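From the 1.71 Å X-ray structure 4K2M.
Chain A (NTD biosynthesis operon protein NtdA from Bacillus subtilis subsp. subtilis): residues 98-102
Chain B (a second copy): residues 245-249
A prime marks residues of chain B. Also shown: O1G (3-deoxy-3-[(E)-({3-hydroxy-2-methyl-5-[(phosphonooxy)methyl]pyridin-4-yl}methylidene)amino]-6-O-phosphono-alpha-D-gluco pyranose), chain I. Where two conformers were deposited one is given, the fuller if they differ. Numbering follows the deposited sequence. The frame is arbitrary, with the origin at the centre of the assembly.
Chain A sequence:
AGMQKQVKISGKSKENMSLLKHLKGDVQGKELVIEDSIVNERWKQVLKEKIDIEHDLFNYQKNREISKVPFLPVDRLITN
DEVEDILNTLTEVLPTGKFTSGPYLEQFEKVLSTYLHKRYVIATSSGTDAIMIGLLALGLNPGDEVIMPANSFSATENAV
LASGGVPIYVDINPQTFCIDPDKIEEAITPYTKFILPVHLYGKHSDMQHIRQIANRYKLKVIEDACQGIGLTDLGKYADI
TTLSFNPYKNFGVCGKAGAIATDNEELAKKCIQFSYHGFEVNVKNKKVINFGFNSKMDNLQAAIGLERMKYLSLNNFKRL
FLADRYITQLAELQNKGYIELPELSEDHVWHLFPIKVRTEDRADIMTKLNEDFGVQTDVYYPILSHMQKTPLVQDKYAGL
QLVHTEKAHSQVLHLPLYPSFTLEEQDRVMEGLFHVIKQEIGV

Chain A, residues 98-102: KFTSG
Chain B, residues 245-249: FNPYK

This is a small loop-to-loop contact between two copies of one protein, apolar along one part and joined elsewhere through a shared ligand phosphate and a bridging water rather than by any clear direct hydrogen bond.

Neither stretch forms regular helix or strand, and together they bury 195 Å², both sides summed. The register is set by Phe99 and Pro247′, whose CA atoms lie 7.2 Å apart. Chain A is extended at Lys98 (phi/psi -101/106), then passes through Phe99 (-121/-26), Thr100 (-102/-85) and Ser101 (-75/151) to Gly102 (167/173). Chain B runs from Phe245′ (-115/29) into a type I turn spanning Asn246′ to Lys249′. Pro247′ (-61/-15) and Tyr248′ (-90/-3) occupy its central positions, between Asn246′ (-56/146) and Lys249′ (-79/168), and Lys249′ N donates to Asn246′ O at 2.9 Å to close it.

The Asn246′ side chain, chi1 t (157°) and chi2 -84°, reinforces this turn. Asn246′ OD1 accepts from Tyr248′ N at 2.8 Å, with an N-H...acceptor angle of 157°, and from Lys249′ NZ at 3.1 Å. Lys249′ is m, m, t, m along its side chain, which brings its amine back toward the start of the turn.

The apolar part centres on Pro247′, whose CA-to-CB bond points toward chain A and whose ring is C-gamma exo. Phe99, also directed toward its partner with chi1 m (-53°) and chi2 -44°, presents its ring edge to the proline: Phe99 CD2 lies 3.9 Å from Pro247′ CG, near the plane of the aromatic ring. Thr100 adjoins this pair. With chi1 p (53°), its methyl Thr100 CG2 packs 3.7 Å from Pro247′ CD, while Thr100 OG1 bonds to the ligand.

The polar part is organised by the sugar phosphate of O1G. Thr100 OG1 donates to O1G OP6 at 2.5 Å, and Asn246′ ND2 reaches the same oxygen at 2.8 Å, a weak bond because its angle is 122°. At a second phosphate oxygen, Ser101 OG (chi1 p, 55°, in the conformer given) donates to O1G OP8 at 3.0 Å and Tyr248′ OH donates to O1G OP8 at 2.7 Å. Each oxygen therefore gathers one donor from each chain, so the phosphate bridges the two copies. Lys249′ NZ adds a chain B bond to the sugar, 2.9 Å from O1G O4.

Tyr248′ leaves its backbone sideways, but chi1 m (-40°) carries its end nearer to chain A, and chi2 -42° sets the tilt of the ring. Tyr248′ OH lies 3.5 Å from both Thr100 OG1 and Ser101 OG. A water supplies a further link, donating to Ser101 O at 2.7 Å and to Tyr248′ OH at 2.8 Å; with both of its protons so used, it ties the chain A backbone to the tyrosine hydroxyl.

The CA-to-CB bond of Lys98 points away; its chi angles are m, t, t and then -139°. Phe245′ (chi1 m, -54°; chi2 -50°) is out of reach.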

# COMPACT_ATOMS: atom_id res chain seq x y z
N LYS A 98 -12.40 0.47 10.77
CA LYS A 98 -10.95 0.37 10.95
C LYS A 98 -10.34 -0.38 9.79
O LYS A 98 -10.46 -1.60 9.71
CB LYS A 98 -10.62 -0.34 12.27
CG LYS A 98 -11.12 0.40 13.49
CD LYS A 98 -10.81 -0.36 14.75
CE LYS A 98 -11.42 0.35 15.96
NZ LYS A 98 -10.49 0.35 17.12
N PHE A 99 -9.67 0.34 8.90
CA PHE A 99 -9.22 -0.25 7.64
C PHE A 99 -7.72 -0.18 7.48
O PHE A 99 -7.13 -0.99 6.79
CB PHE A 99 -9.89 0.46 6.46
CG PHE A 99 -11.39 0.51 6.59
CD1 PHE A 99 -12.08 -0.62 7.00
CD2 PHE A 99 -12.08 1.68 6.35
CE1 PHE A 99 -13.47 -0.60 7.14
CE2 PHE A 99 -13.47 1.73 6.47
CZ PHE A 99 -14.17 0.58 6.88
N THR A 100 -7.12 0.81 8.12
CA THR A 100 -5.68 0.99 8.09
C THR A 100 -5.13 0.46 9.40
O THR A 100 -4.70 -0.70 9.48
CB THR A 100 -5.29 2.46 7.78
OG1 THR A 100 -5.95 3.34 8.70
CG2 THR A 100 -5.69 2.83 6.35
N SER A 101 -5.12 1.28 10.44
CA SER A 101 -4.77 0.74 11.75
C SER A 101 -5.95 -0.07 12.27
O SER A 101 -7.11 0.20 11.92
CB SER A 101 -4.44 1.87 12.73
OG SER A 101 -5.51 2.78 12.79
N GLY A 102 -5.67 -1.08 13.08
CA GLY A 102 -6.71 -1.91 13.66
C GLY A 102 -6.24 -3.19 14.30
O GLY A 102 -5.07 -3.56 14.19
N PHE B 245 -6.64 9.23 -0.03
CA PHE B 245 -7.96 8.61 0.14
C PHE B 245 -7.94 7.73 1.38
O PHE B 245 -8.64 6.73 1.46
CB PHE B 245 -8.34 7.80 -1.09
CG PHE B 245 -8.26 8.58 -2.36
CD1 PHE B 245 -8.87 9.84 -2.44
CD2 PHE B 245 -7.51 8.12 -3.44
CE1 PHE B 245 -8.76 10.60 -3.61
CE2 PHE B 245 -7.39 8.89 -4.61
CZ PHE B 245 -8.01 10.14 -4.68
N ASN B 246 -7.11 8.11 2.34
CA ASN B 246 -7.11 7.46 3.65
C ASN B 246 -8.53 7.55 4.20
O ASN B 246 -9.24 8.52 3.93
CB ASN B 246 -6.09 8.15 4.57
CG ASN B 246 -6.39 7.93 6.04
OD1 ASN B 246 -7.20 8.65 6.62
ND2 ASN B 246 -5.73 6.94 6.65
N PRO B 247 -8.97 6.53 4.95
CA PRO B 247 -10.39 6.48 5.34
C PRO B 247 -10.87 7.66 6.19
O PRO B 247 -12.08 7.83 6.33
CB PRO B 247 -10.47 5.22 6.19
CG PRO B 247 -9.37 4.33 5.64
CD PRO B 247 -8.26 5.28 5.27
N TYR B 248 -9.96 8.45 6.76
CA TYR B 248 -10.43 9.59 7.56
C TYR B 248 -10.60 10.87 6.74
O TYR B 248 -11.02 11.90 7.27
CB TYR B 248 -9.48 9.88 8.73
CG TYR B 248 -8.94 8.66 9.42
CD1 TYR B 248 -9.75 7.56 9.68
CD2 TYR B 248 -7.60 8.58 9.75
CE1 TYR B 248 -9.23 6.42 10.29
CE2 TYR B 248 -7.08 7.46 10.36
CZ TYR B 248 -7.89 6.39 10.63
OH TYR B 248 -7.34 5.28 11.23
N LYS B 249 -10.25 10.83 5.45
CA LYS B 249 -10.26 12.03 4.63
C LYS B 249 -11.69 12.35 4.21
O LYS B 249 -12.59 11.52 4.38
CB LYS B 249 -9.36 11.85 3.40
CG LYS B 249 -7.90 11.60 3.76
CD LYS B 249 -7.30 12.82 4.47
CE LYS B 249 -5.94 12.49 5.05
NZ LYS B 249 -6.12 11.47 6.14
P O1G I . -1.65 9.27 3.56
C3A O1G I . -2.16 14.70 5.54
O3 O1G I . -3.09 14.99 6.48
C1 O1G I . -3.88 11.34 10.61
N1' O1G I . -0.60 15.36 3.89
C2 O1G I . -3.46 12.28 9.47
O2 O1G I . -4.26 13.50 9.64
C9A O1G I . -1.51 15.70 4.82
C2A O1G I . -1.81 17.18 5.05
C3 O1G I . -3.71 11.67 8.09
N3' O1G I . -3.01 12.59 7.19
O1 O1G I . -5.30 11.19 10.62
C4 O1G I . -3.20 10.21 7.99
O4 O1G I . -3.92 9.76 6.83
C4A O1G I . -1.87 13.36 5.29
C4B O1G I . -2.52 12.28 6.04
C5 O1G I . -3.75 9.43 9.19
O5 O1G I . -3.32 10.02 10.43
C5A O1G I . -0.93 13.04 4.33
C5T O1G I . -0.48 11.63 3.93
C6 O1G I . -3.22 8.03 9.30
C6A O1G I . -0.30 14.06 3.63
OP1 O1G I . -0.27 8.74 3.23
OP2 O1G I . -2.67 8.85 2.55
OP3 O1G I . -2.03 8.93 5.02
OP4 O1G I . -1.63 10.90 3.42
O6 O1G I . -3.74 7.24 10.30
P' O1G I . -3.86 5.65 10.07
OP6 O1G I . -4.63 5.47 8.78
OP7 O1G I . -2.44 5.11 10.03
OP8 O1G I . -4.64 5.20 11.30
O HOH W 1 -8.30 2.62 11.45